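Side-chain contact in KLLA0C04147p (Kluyveromyces lactis, PDB 5H2D), which binds ergosterol through the OSBP-related domain of the longer Osh1 protein and probably transfers sterols between membranes: residues R98-A103 with W267-R272. Numbering follows the deposited sequence.
Sequences RLLYVA and WIFGGR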
loop_
_atom_site.group_PDB
_atom_site.type_symbol
_atom_site.label_atom_id
_atom_site.label_comp_id
_atom_site.label_asym_id
_atom_site.label_seq_id
_atom_site.Cartn_x
_atom_site.Cartn_y
_atom_site.Cartn_z
ATOM N N ARG A 98 12.130 -17.740 -2.321
ATOM C CA ARG A 98 11.954 -16.397 -1.777
ATOM C C ARG A 98 11.174 -15.527 -2.756
ATOM O O ARG A 98 10.245 -14.811 -2.360
ATOM C CB ARG A 98 13.307 -15.765 -1.449
ATOM C CG ARG A 98 14.113 -16.564 -0.439
ATOM C CD ARG A 98 15.139 -15.711 0.305
ATOM N NE ARG A 98 16.251 -15.295 -0.551
ATOM C CZ ARG A 98 17.331 -16.041 -0.774
ATOM N NH1 ARG A 98 18.299 -15.597 -1.566
ATOM N NH2 ARG A 98 17.426 -17.239 -0.214
ATOM N N LEU A 99 11.525 -15.589 -4.042
ATOM C CA LEU A 99 10.831 -14.779 -5.037
ATOM C C LEU A 99 9.360 -15.171 -5.148
ATOM O O LEU A 99 8.495 -14.308 -5.307
ATOM C CB LEU A 99 11.527 -14.887 -6.394
ATOM C CG LEU A 99 10.919 -14.084 -7.541
ATOM C CD1 LEU A 99 10.625 -12.631 -7.113
ATOM C CD2 LEU A 99 11.792 -14.098 -8.788
ATOM N N LEU A 100 9.054 -16.468 -5.080
ATOM C CA LEU A 100 7.656 -16.888 -5.120
ATOM C C LEU A 100 6.846 -16.195 -4.031
ATOM O O LEU A 100 5.743 -15.681 -4.280
ATOM C CB LEU A 100 7.558 -18.408 -4.971
ATOM C CG LEU A 100 6.143 -18.990 -4.844
ATOM C CD1 LEU A 100 5.349 -18.780 -6.136
ATOM C CD2 LEU A 100 6.193 -20.458 -4.455
ATOM N N TYR A 101 7.374 -16.185 -2.810
ATOM C CA TYR A 101 6.635 -15.586 -1.706
ATOM C C TYR A 101 6.625 -14.061 -1.791
ATOM O O TYR A 101 5.617 -13.440 -1.432
ATOM C CB TYR A 101 7.192 -16.097 -0.376
ATOM C CG TYR A 101 6.601 -17.447 -0.004
ATOM C CD1 TYR A 101 6.859 -18.576 -0.778
ATOM C CD2 TYR A 101 5.786 -17.591 1.107
ATOM C CE1 TYR A 101 6.309 -19.802 -0.459
ATOM C CE2 TYR A 101 5.230 -18.813 1.435
ATOM C CZ TYR A 101 5.505 -19.920 0.650
ATOM O OH TYR A 101 4.973 -21.155 0.958
ATOM N N VAL A 102 7.708 -13.444 -2.279
ATOM C CA VAL A 102 7.674 -12.008 -2.570
ATOM C C VAL A 102 6.561 -11.704 -3.564
ATOM O O VAL A 102 5.768 -10.767 -3.374
ATOM C CB VAL A 102 9.042 -11.519 -3.089
ATOM C CG1 VAL A 102 8.918 -10.135 -3.737
ATOM C CG2 VAL A 102 10.062 -11.472 -1.961
ATOM N N ALA A 103 6.480 -12.493 -4.640
ATOM C CA ALA A 103 5.464 -12.269 -5.662
ATOM C C ALA A 103 4.068 -12.385 -5.080
ATOM O O ALA A 103 3.190 -11.563 -5.364
ATOM C CB ALA A 103 5.632 -13.269 -6.805
ATOM N N TRP A 267 8.748 -22.268 -10.425
ATOM C CA TRP A 267 7.494 -22.280 -9.687
ATOM C C TRP A 267 6.422 -21.617 -10.536
ATOM O O TRP A 267 6.711 -20.725 -11.338
ATOM C CB TRP A 267 7.604 -21.531 -8.346
ATOM C CG TRP A 267 8.757 -21.922 -7.473
ATOM C CD1 TRP A 267 10.017 -21.387 -7.483
ATOM C CD2 TRP A 267 8.749 -22.907 -6.434
ATOM N NE1 TRP A 267 10.792 -21.985 -6.521
ATOM C CE2 TRP A 267 10.041 -22.926 -5.865
ATOM C CE3 TRP A 267 7.778 -23.772 -5.931
ATOM C CZ2 TRP A 267 10.385 -23.781 -4.822
ATOM C CZ3 TRP A 267 8.117 -24.617 -4.891
ATOM C CH2 TRP A 267 9.410 -24.614 -4.345
ATOM N N ILE A 268 5.180 -22.075 -10.367
ATOM C CA ILE A 268 4.015 -21.368 -10.880
ATOM C C ILE A 268 3.056 -21.185 -9.715
ATOM O O ILE A 268 3.112 -21.902 -8.715
ATOM C CB ILE A 268 3.313 -22.102 -12.045
ATOM C CG1 ILE A 268 2.968 -23.540 -11.638
ATOM C CG2 ILE A 268 4.167 -22.033 -13.315
ATOM C CD1 ILE A 268 2.212 -24.322 -12.701
ATOM N N PHE A 269 2.182 -20.192 -9.844
ATOM C CA PHE A 269 1.176 -19.956 -8.820
ATOM C C PHE A 269 -0.047 -19.345 -9.480
ATOM O O PHE A 269 0.015 -18.836 -10.603
ATOM C CB PHE A 269 1.709 -19.068 -7.686
ATOM C CG PHE A 269 1.999 -17.640 -8.090
ATOM C CD1 PHE A 269 0.997 -16.679 -8.069
ATOM C CD2 PHE A 269 3.283 -17.255 -8.446
ATOM C CE1 PHE A 269 1.270 -15.362 -8.424
ATOM C CE2 PHE A 269 3.553 -15.945 -8.797
ATOM C CZ PHE A 269 2.548 -15.004 -8.783
ATOM N N GLY A 270 -1.165 -19.414 -8.777
ATOM C CA GLY A 270 -2.399 -18.895 -9.333
ATOM C C GLY A 270 -3.526 -19.023 -8.338
ATOM O O GLY A 270 -3.436 -19.751 -7.345
ATOM N N GLY A 271 -4.593 -18.290 -8.626
ATOM C CA GLY A 271 -5.771 -18.303 -7.787
ATOM C C GLY A 271 -6.656 -17.127 -8.151
ATOM O O GLY A 271 -6.607 -16.617 -9.265
ATOM N N ARG A 272 -7.465 -16.718 -7.188
ATOM C CA ARG A 272 -8.315 -15.548 -7.343
ATOM C C ARG A 272 -7.871 -14.533 -6.303
ATOM O O ARG A 272 -7.797 -14.856 -5.115
ATOM C CB ARG A 272 -9.792 -15.926 -7.202
ATOM C CG ARG A 272 -10.208 -17.019 -8.199
ATOM C CD ARG A 272 -11.716 -17.157 -8.310
ATOM N NE ARG A 272 -12.265 -16.247 -9.312
ATOM C CZ ARG A 272 -13.520 -15.813 -9.322
ATOM N NH1 ARG A 272 -14.364 -16.195 -8.373
ATOM N NH2 ARG A 272 -13.928 -14.986 -10.275
#
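With CG anti to the backbone N (chi1 174°), L100 extends from its helix toward the strand and splits its two methyls between W267 and F269. F269 takes the less common first torsion, CG between the backbone N and the carbonyl carbon (chi1 68°), which carries its ring past L100 to A103. L100 CD1 lies 3.5 Å from F269 CD2, an oblique approach in which the two side chains run alongside in opposite senses. The other methyl, CD2, stands 3.7 Å above the W267 indole plane, displaced toward the rim, with CE3 its nearest atom; here the leucine lies roughly perpendicular to the tryptophan side chain. A branched leucine suits this place because one residue can meet two aromatic neighbours. One helical turn on, A103 CB sits 3.9 Å from F269 CE2; its small side chain lets the phenyl ring come close to the helix. No hydrogen bond links the two segments. The indole's polar atom is satisfied beside the contact, since W267 NE1 hydrogen-bonds to T96 OG1, while K281 makes a cation-pi contact with the ring. A279 of the adjacent strand 276-281 and F315 of strand 314-319 also touch L100. Cut back to an alanine here, the side chain would no longer reach either ring, and a gap would probably open between the helix and the W267 and F269 rings. W267 and F269 alternate with I268, whose side chain points away from the helix, and the axis of 98-103 runs at 18° to that of 267-272. Helix 95-108 thus packs through L100 and A103 on the curled antiparallel sheet of the OSBP-related domain, the incomplete β-barrel of this family.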